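Lectin (Lotus tetragonolobus, PDB 2EIG) probably binds L-fucosyl glycans through a legume-lectin jelly-roll domain that carries one calcium and one manganese ion, and assembles as a tetramer. Local coordinates at residues G26-T32 and E214-Y219; P78-V82 and F204-W209; H42-A46 and V200-F204. The contacts are given in a common frame with arbitrary orientation. Residues are numbered along the deposited sequence.

Interaction 1. Residues G26-T32 and E214-Y219; sequences GRLAMPT and ERHDIY
Two antiparallel strands of the legume-lectin jelly roll meet here, and they illustrate how a salt-bridge network around a buried aspartate on one face of a sheet can back onto a mostly apolar face. Strand 27-29 runs at 153° to strand 214-219, their axes 4.5 Å apart. L28 and I218 form the hydrogen-bonded pair (L28 N to I218 O 2.7 Å, I218 N to L28 O 2.8 Å), A29 and D217 the non-hydrogen-bonded one, with CA atoms 4.5 Å apart. M30 N to H216 O, 2.9 Å, extends the ladder to the cis peptide before P31.

On the A29-D217 face, D217 (chi1 m) collects two arginines. R27, chi1 p and chi2 t, brings NH1 to D217 OD1 at 2.8 Å, while Y219 CE2 lies over its guanidinium face, 3.6 Å from R27 CZ. R215 (m, t, p) runs forward along its own strand, setting NE 2.8 Å from D217 OD1 and NH2 2.8 Å from D217 OD2, and still reaches T32 O with NH1 at 3.1 Å; W23 adds a cation-pi contact.

The L28-I218 face turns toward the other sheet. L28 (t, p) places CD2 3.7 Å from I218 CD1, and M30 (m, t, p) lays SD 3.6 Å from the same methyl, its end leading on to F204. H216, chi1 -40°, is held at both ring nitrogens: NE2 donates to E214 OE2 at 2.8 Å, a carboxylate also bound by S121 and R153, and ND1 donates to M30 O at 2.5 Å.

Interaction 2. Residues P78-V82 and F204-W209; sequences PTDGV and FSATTW
T79 brings its OG1 to within 3.2 Å of W209 CB, while T79 O lies 3.6 Å from T208 CG2, so that the residue before a cis peptide is packed against the end of the partner strand. The cis bond links T79 and D80, and what follows is a worked case of the classic beta bulge: D80 and G81 both face T207. D80 N donates to T207 O at 2.8 Å, and T207 N returns a longer bond to G81 O at 3.3 Å. The segments run antiparallel, 171° apart end to end, and beyond the bulge V82 and A206 make a non-hydrogen-bonded pair with CA atoms 4.1 Å apart.

G81 adopts phi/psi of 155/177, where a CB would jam against the preceding carbonyl oxygen. CA-H...O contacts, A206 CA to G81 O and V82 CA to S205 O, both 3.3 Å, tighten the join. On the V82-A206 face, V82 (chi1 p) sets CB 3.8 Å from A206 CB, and both side chains touch H216 of the other sheet. T207 (chi1 p) points its side chain to the opposite face, where OG1 lies 3.3 Å from D80 CB and bonds to G99 O.

D80, chi1 -95°, takes a hydrogen bond from T79 OG1 to OD2 at 2.6 Å; its side chain lies about 4 Å from the bound calcium. A cis peptide before an aspartate beside the metal site is a hallmark of legume lectins, where this aspartate typically contacts the sugar; by analogy D80 may face the fucosyl site, with one carboxylate oxygen already engaged by T79 OG1.

Interaction 3. Residues H42-A46 and V200-F204; sequences HALYA and VSVGF
Three short backbone bonds carry this junction. A43 and F204 are a hydrogen-bonded antiparallel pair, closed by A43 N to F204 O at 2.9 Å and F204 N to A43 O at 2.8 Å, and two residues on Y45 N donates to V202 O at 2.8 Å. Water continues the ladder where the strands splay: it donates to Y45 O at 2.5 Å and accepts from V202 N at 3.1 Å. Strand 42-45 and strand 200-204 make an angle of 136°, a strong twist, with axes 4.6 Å apart at closest approach.

Between the bonded positions, L44 and G203 form the non-hydrogen-bonded pair, CA atoms only 4.1 Å apart. G203 has phi/psi of 160/-155, and a CB there would clash with A43 O and L44 CA, so the missing side chain is what lets the strands come so close. CA-H...O contacts fill the gaps: H42 CA to F204 O and G203 CA to A43 O at 3.2 Å, L44 CA to V202 O at 3.4 Å.

The pair belongs to the seven-stranded sheet of the legume-lectin sandwich, with strand 199-208 lying between 39-50 and 81-88. On its L44 face, L44 (m, t) rests CD1 3.7 Å from S201 CB and also touches F85. On the other face, F204 (chi1 m) turns toward the second sheet, edge-to-face with F66 and W221. Y45, chi1 t, packs CB 3.7 Å from V202 CG2 (V202 chi1 m), then leads its ring away to stack on F3.

In the fold
Interactions 2 and 3 are neighbours within one seven-stranded sheet: both use strand 199-208, share F204, and join it to strands 81-88 and 39-50, with centres about 15 Å apart. Interaction 1 belongs to the opposing sheet, its centre about 11 Å from that of interaction 2 and about 14 Å from that of 3. The sheets meet through M30, L28 and I218, which pack on F204 and A43, so one core touches all three contacts. Along the chain interaction 1 encloses the other two, whose segments alternate, consistent with the interleaved strand order of a jelly roll. The sandwich thus places the loop of interaction 2 at the end of two central strands, on the calcium side, near E214.

Interaction 1. Residues G26-T32 and E214-Y219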
loop_
_atom_site.group_PDB
_atom_site.type_symbol
_atom_site.label_atom_id
_atom_site.label_comp_id
_atom_site.label_asym_id
_atom_site.label_seq_id
_atom_site.Cartn_x
_atom_site.Cartn_y
_atom_site.Cartn_z
ATOM N N GLY A 26 -2.582 16.159 35.600
ATOM C CA GLY A 26 -2.860 16.503 34.210
ATOM C C GLY A 26 -3.019 15.332 33.239
ATOM O O GLY A 26 -2.688 15.453 32.074
ATOM N N ARG A 27 -3.517 14.190 33.707
ATOM C CA ARG A 27 -3.644 13.054 32.791
ATOM C C ARG A 27 -5.082 12.877 32.304
ATOM O O ARG A 27 -6.019 13.334 32.951
ATOM C CB ARG A 27 -2.926 11.790 33.318
ATOM C CG ARG A 27 -3.686 10.836 34.170
ATOM C CD ARG A 27 -2.650 10.131 35.085
ATOM N NE ARG A 27 -2.840 8.676 35.224
ATOM C CZ ARG A 27 -1.931 7.830 35.738
ATOM N NH1 ARG A 27 -2.190 6.515 35.808
ATOM N NH2 ARG A 27 -0.754 8.291 36.181
ATOM N N LEU A 28 -5.243 12.305 31.118
ATOM C CA LEU A 28 -6.552 12.072 30.572
ATOM C C LEU A 28 -7.010 10.648 30.916
ATOM O O LEU A 28 -6.472 9.667 30.400
ATOM C CB LEU A 28 -6.553 12.339 29.055
ATOM C CG LEU A 28 -7.839 11.894 28.323
ATOM C CD1 LEU A 28 -9.151 12.483 28.929
ATOM C CD2 LEU A 28 -7.662 12.281 26.850
ATOM N N ALA A 29 -7.992 10.542 31.810
ATOM C CA ALA A 29 -8.394 9.239 32.314
ATOM C C ALA A 29 -9.681 8.763 31.639
ATOM O O ALA A 29 -10.682 9.478 31.580
ATOM C CB ALA A 29 -8.546 9.252 33.766
ATOM N N MET A 30 -9.627 7.535 31.140
ATOM C CA MET A 30 -10.725 7.024 30.329
ATOM C C MET A 30 -10.818 5.545 30.684
ATOM O O MET A 30 -10.254 4.720 29.994
ATOM C CB MET A 30 -10.385 7.183 28.830
ATOM C CG MET A 30 -10.188 8.643 28.393
ATOM S SD MET A 30 -9.788 8.702 26.670
ATOM C CE MET A 30 -11.424 8.360 25.944
ATOM N N PRO A 31 -11.542 5.220 31.748
ATOM C CA PRO A 31 -12.360 6.183 32.509
ATOM C C PRO A 31 -11.653 6.767 33.728
ATOM O O PRO A 31 -10.610 6.279 34.182
ATOM C CB PRO A 31 -13.515 5.310 33.020
ATOM C CG PRO A 31 -12.820 4.014 33.366
ATOM C CD PRO A 31 -11.639 3.866 32.328
ATOM N N THR A 32 -12.244 7.834 34.246
ATOM C CA THR A 32 -11.768 8.422 35.462
ATOM C C THR A 32 -11.797 7.387 36.629
ATOM O O THR A 32 -10.856 7.308 37.416
ATOM C CB THR A 32 -12.639 9.598 35.827
ATOM O OG1 THR A 32 -12.118 10.168 37.026
ATOM C CG2 THR A 32 -14.074 9.174 36.033
ATOM N N GLU A 214 -10.025 -1.898 33.203
ATOM C CA GLU A 214 -8.671 -1.425 33.386
ATOM C C GLU A 214 -8.712 0.116 33.314
ATOM O O GLU A 214 -9.701 0.690 32.852
ATOM C CB GLU A 214 -7.733 -1.994 32.309
ATOM C CG GLU A 214 -8.159 -1.580 30.933
ATOM C CD GLU A 214 -7.389 -2.221 29.803
ATOM O OE1 GLU A 214 -6.281 -2.791 30.035
ATOM O OE2 GLU A 214 -7.909 -2.108 28.656
ATOM N N ARG A 215 -7.652 0.770 33.773
ATOM C CA ARG A 215 -7.469 2.185 33.495
ATOM C C ARG A 215 -6.923 2.319 32.057
ATOM O O ARG A 215 -6.198 1.420 31.579
ATOM C CB ARG A 215 -6.471 2.796 34.488
ATOM C CG ARG A 215 -6.881 2.722 36.011
ATOM C CD ARG A 215 -6.122 3.732 36.885
ATOM N NE ARG A 215 -6.326 5.097 36.382
ATOM C CZ ARG A 215 -7.393 5.854 36.618
ATOM N NH1 ARG A 215 -8.372 5.439 37.414
ATOM N NH2 ARG A 215 -7.459 7.062 36.057
ATOM N N HIS A 216 -7.268 3.424 31.389
ATOM C CA HIS A 216 -6.568 3.907 30.188
ATOM C C HIS A 216 -6.307 5.360 30.435
ATOM O O HIS A 216 -7.212 6.158 30.421
ATOM C CB HIS A 216 -7.409 3.764 28.917
ATOM C CG HIS A 216 -8.189 2.496 28.866
ATOM N ND1 HIS A 216 -9.488 2.424 29.308
ATOM C CD2 HIS A 216 -7.851 1.235 28.487
ATOM C CE1 HIS A 216 -9.939 1.186 29.166
ATOM N NE2 HIS A 216 -8.982 0.451 28.648
ATOM N N ASP A 217 -5.056 5.676 30.722
ATOM C CA ASP A 217 -4.686 7.013 31.129
ATOM C C ASP A 217 -3.698 7.441 30.129
ATOM O O ASP A 217 -2.664 6.778 29.911
ATOM C CB ASP A 217 -4.012 7.006 32.490
ATOM C CG ASP A 217 -4.911 6.507 33.556
ATOM O OD1 ASP A 217 -4.436 5.679 34.362
ATOM O OD2 ASP A 217 -6.094 6.927 33.579
ATOM N N ILE A 218 -4.043 8.571 29.543
ATOM C CA ILE A 218 -3.295 9.196 28.491
ATOM C C ILE A 218 -2.595 10.374 29.112
ATOM O O ILE A 218 -3.223 11.205 29.776
ATOM C CB ILE A 218 -4.257 9.690 27.378
ATOM C CG1 ILE A 218 -5.118 8.521 26.854
ATOM C CG2 ILE A 218 -3.468 10.341 26.217
ATOM C CD1 ILE A 218 -6.230 8.983 25.907
ATOM N N TYR A 219 -1.305 10.475 28.816
ATOM C CA TYR A 219 -0.442 11.441 29.434
ATOM C C TYR A 219 -0.161 12.666 28.586
ATOM O O TYR A 219 0.159 13.734 29.117
ATOM C CB TYR A 219 0.867 10.777 29.780
ATOM C CG TYR A 219 0.653 9.569 30.647
ATOM C CD1 TYR A 219 1.205 8.370 30.307
ATOM C CD2 TYR A 219 -0.155 9.646 31.807
ATOM C CE1 TYR A 219 1.001 7.243 31.091
ATOM C CE2 TYR A 219 -0.381 8.528 32.601
ATOM C CZ TYR A 219 0.206 7.337 32.237
ATOM O OH TYR A 219 0.023 6.237 33.017
HETATM O O HOH W 1 -0.108 13.917 31.663
HETATM O O HOH W 2 -8.402 5.249 33.281
#

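Interaction 2. Residues P78-V82 and F204-W209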
loop_
_atom_site.group_PDB
_atom_site.type_symbol
_atom_site.label_atom_id
_atom_site.label_comp_id
_atom_site.label_asym_id
_atom_site.label_seq_id
_atom_site.Cartn_x
_atom_site.Cartn_y
_atom_site.Cartn_z
ATOM N N PRO A 78 -8.309 -7.612 32.431
ATOM C CA PRO A 78 -8.441 -6.348 31.681
ATOM C C PRO A 78 -9.505 -6.362 30.575
ATOM O O PRO A 78 -9.668 -7.378 29.843
ATOM C CB PRO A 78 -7.069 -6.148 31.037
ATOM C CG PRO A 78 -6.363 -7.434 31.122
ATOM C CD PRO A 78 -7.100 -8.367 32.065
ATOM N N THR A 79 -10.188 -5.224 30.449
ATOM C CA THR A 79 -10.995 -4.864 29.288
ATOM C C THR A 79 -11.292 -3.380 29.377
ATOM O O THR A 79 -11.143 -2.815 30.434
ATOM C CB THR A 79 -12.316 -5.672 29.119
ATOM O OG1 THR A 79 -13.426 -5.061 29.773
ATOM C CG2 THR A 79 -12.166 -7.074 29.558
ATOM N N ASP A 80 -11.646 -2.739 28.257
ATOM C CA ASP A 80 -11.693 -3.405 26.953
ATOM C C ASP A 80 -10.677 -2.842 25.993
ATOM O O ASP A 80 -10.248 -3.495 25.083
ATOM C CB ASP A 80 -13.098 -3.265 26.362
ATOM C CG ASP A 80 -13.976 -4.462 26.673
ATOM O OD1 ASP A 80 -13.844 -5.433 25.910
ATOM O OD2 ASP A 80 -14.762 -4.407 27.665
ATOM N N GLY A 81 -10.353 -1.580 26.144
ATOM C CA GLY A 81 -9.281 -1.028 25.358
ATOM C C GLY A 81 -9.502 0.438 25.249
ATOM O O GLY A 81 -10.489 0.937 25.760
ATOM N N VAL A 82 -8.555 1.099 24.603
ATOM C CA VAL A 82 -8.667 2.503 24.269
ATOM C C VAL A 82 -8.276 2.611 22.781
ATOM O O VAL A 82 -7.391 1.901 22.292
ATOM C CB VAL A 82 -7.778 3.420 25.206
ATOM C CG1 VAL A 82 -6.301 2.950 25.249
ATOM C CG2 VAL A 82 -7.851 4.936 24.777
ATOM N N PHE A 204 -10.176 10.032 21.314
ATOM C CA PHE A 204 -10.033 8.721 21.914
ATOM C C PHE A 204 -11.361 8.235 22.399
ATOM O O PHE A 204 -12.209 9.021 22.800
ATOM C CB PHE A 204 -9.069 8.775 23.106
ATOM C CG PHE A 204 -7.725 9.307 22.759
ATOM C CD1 PHE A 204 -7.438 10.673 22.945
ATOM C CD2 PHE A 204 -6.723 8.454 22.247
ATOM C CE1 PHE A 204 -6.179 11.166 22.622
ATOM C CE2 PHE A 204 -5.446 8.967 21.922
ATOM C CZ PHE A 204 -5.191 10.334 22.124
ATOM N N SER A 205 -11.517 6.919 22.358
ATOM C CA SER A 205 -12.627 6.265 22.954
ATOM C C SER A 205 -12.090 5.093 23.745
ATOM O O SER A 205 -11.151 4.413 23.313
ATOM C CB SER A 205 -13.590 5.771 21.862
ATOM O OG SER A 205 -14.625 5.063 22.461
ATOM N N ALA A 206 -12.703 4.845 24.889
ATOM C CA ALA A 206 -12.281 3.750 25.756
ATOM C C ALA A 206 -13.462 3.187 26.502
ATOM O O ALA A 206 -14.382 3.902 26.811
ATOM C CB ALA A 206 -11.215 4.240 26.734
ATOM N N THR A 207 -13.456 1.882 26.771
ATOM C CA THR A 207 -14.530 1.256 27.491
ATOM C C THR A 207 -13.937 0.255 28.471
ATOM O O THR A 207 -12.820 -0.204 28.319
ATOM C CB THR A 207 -15.485 0.414 26.576
ATOM O OG1 THR A 207 -14.673 -0.450 25.764
ATOM C CG2 THR A 207 -16.358 1.306 25.724
ATOM N N THR A 208 -14.732 -0.059 29.478
ATOM C CA THR A 208 -14.419 -1.100 30.445
ATOM C C THR A 208 -15.765 -1.809 30.625
ATOM O O THR A 208 -16.810 -1.334 30.205
ATOM C CB THR A 208 -13.939 -0.526 31.780
ATOM O OG1 THR A 208 -14.952 0.341 32.295
ATOM C CG2 THR A 208 -12.600 0.263 31.623
ATOM N N TRP A 209 -15.709 -2.960 31.242
ATOM C CA TRP A 209 -16.859 -3.821 31.286
ATOM C C TRP A 209 -17.155 -4.104 32.780
ATOM O O TRP A 209 -16.917 -3.250 33.653
ATOM C CB TRP A 209 -16.575 -5.083 30.448
ATOM C CG TRP A 209 -17.746 -5.935 30.180
ATOM C CD1 TRP A 209 -17.892 -7.251 30.517
ATOM C CD2 TRP A 209 -18.964 -5.545 29.539
ATOM N NE1 TRP A 209 -19.122 -7.697 30.143
ATOM C CE2 TRP A 209 -19.806 -6.677 29.532
ATOM C CE3 TRP A 209 -19.419 -4.353 28.948
ATOM C CZ2 TRP A 209 -21.083 -6.672 28.926
ATOM C CZ3 TRP A 209 -20.716 -4.323 28.404
ATOM C CH2 TRP A 209 -21.523 -5.484 28.385
#

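Interaction 3. Residues H42-A46 and V200-F204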
loop_
_atom_site.group_PDB
_atom_site.type_symbol
_atom_site.label_atom_id
_atom_site.label_comp_id
_atom_site.label_asym_id
_atom_site.label_seq_id
_atom_site.Cartn_x
_atom_site.Cartn_y
_atom_site.Cartn_z
ATOM N N HIS A 42 -15.242 9.115 25.813
ATOM C CA HIS A 42 -14.751 9.782 24.629
ATOM C C HIS A 42 -14.033 11.039 25.073
ATOM O O HIS A 42 -14.473 11.702 25.985
ATOM C CB HIS A 42 -15.927 10.185 23.760
ATOM C CG HIS A 42 -16.393 9.084 22.875
ATOM N ND1 HIS A 42 -17.032 9.315 21.677
ATOM C CD2 HIS A 42 -16.203 7.749 22.958
ATOM C CE1 HIS A 42 -17.271 8.154 21.090
ATOM N NE2 HIS A 42 -16.770 7.190 21.844
ATOM N N ALA A 43 -12.915 11.337 24.445
ATOM C CA ALA A 43 -12.223 12.605 24.665
ATOM C C ALA A 43 -11.802 13.032 23.272
ATOM O O ALA A 43 -10.940 12.389 22.626
ATOM C CB ALA A 43 -11.004 12.425 25.569
ATOM N N LEU A 44 -12.447 14.082 22.787
ATOM C CA LEU A 44 -12.246 14.517 21.402
ATOM C C LEU A 44 -11.576 15.862 21.403
ATOM O O LEU A 44 -11.888 16.714 22.244
ATOM C CB LEU A 44 -13.596 14.651 20.695
ATOM C CG LEU A 44 -14.510 13.409 20.777
ATOM C CD1 LEU A 44 -15.722 13.675 19.908
ATOM C CD2 LEU A 44 -13.799 12.135 20.309
ATOM N N TYR A 45 -10.715 16.099 20.427
ATOM C CA TYR A 45 -10.331 17.455 20.152
ATOM C C TYR A 45 -11.631 18.252 19.867
ATOM O O TYR A 45 -12.512 17.784 19.138
ATOM C CB TYR A 45 -9.333 17.541 19.004
ATOM C CG TYR A 45 -8.843 18.935 18.742
ATOM C CD1 TYR A 45 -8.179 19.674 19.753
ATOM C CD2 TYR A 45 -9.002 19.513 17.474
ATOM C CE1 TYR A 45 -7.718 20.956 19.501
ATOM C CE2 TYR A 45 -8.532 20.816 17.208
ATOM C CZ TYR A 45 -7.915 21.517 18.230
ATOM O OH TYR A 45 -7.437 22.760 17.994
ATOM N N ALA A 46 -11.747 19.450 20.447
ATOM C CA ALA A 46 -13.030 20.158 20.368
ATOM C C ALA A 46 -13.316 20.942 19.078
ATOM O O ALA A 46 -14.319 21.635 19.000
ATOM C CB ALA A 46 -13.219 21.042 21.600
ATOM N N VAL A 200 -14.035 15.789 10.720
ATOM C CA VAL A 200 -14.112 14.690 11.667
ATOM C C VAL A 200 -13.706 15.156 13.060
ATOM O O VAL A 200 -13.121 16.214 13.231
ATOM C CB VAL A 200 -13.250 13.465 11.204
ATOM C CG1 VAL A 200 -13.761 12.900 9.872
ATOM C CG2 VAL A 200 -11.768 13.827 11.078
ATOM N N SER A 201 -14.055 14.363 14.065
ATOM C CA SER A 201 -13.404 14.504 15.330
ATOM C C SER A 201 -12.180 13.644 15.230
ATOM O O SER A 201 -12.115 12.676 14.437
ATOM C CB SER A 201 -14.317 14.050 16.460
ATOM O OG SER A 201 -14.694 12.685 16.261
ATOM N N VAL A 202 -11.164 14.076 15.971
ATOM C CA VAL A 202 -10.041 13.205 16.341
ATOM C C VAL A 202 -10.101 13.136 17.831
ATOM O O VAL A 202 -10.501 14.124 18.520
ATOM C CB VAL A 202 -8.656 13.721 15.833
ATOM C CG1 VAL A 202 -8.689 13.738 14.327
ATOM C CG2 VAL A 202 -8.332 15.168 16.391
ATOM N N GLY A 203 -9.713 11.975 18.334
ATOM C CA GLY A 203 -9.689 11.745 19.742
ATOM C C GLY A 203 -9.689 10.284 20.113
ATOM O O GLY A 203 -9.233 9.406 19.379
ATOM N N PHE A 204 -10.176 10.032 21.314
ATOM C CA PHE A 204 -10.033 8.721 21.914
ATOM C C PHE A 204 -11.361 8.235 22.399
ATOM O O PHE A 204 -12.209 9.021 22.800
ATOM C CB PHE A 204 -9.069 8.775 23.106
ATOM C CG PHE A 204 -7.725 9.307 22.759
ATOM C CD1 PHE A 204 -7.438 10.673 22.945
ATOM C CD2 PHE A 204 -6.723 8.454 22.247
ATOM C CE1 PHE A 204 -6.179 11.166 22.622
ATOM C CE2 PHE A 204 -5.446 8.967 21.922
ATOM C CZ PHE A 204 -5.191 10.334 22.124
HETATM O O HOH W 3 -11.799 16.956 16.834
#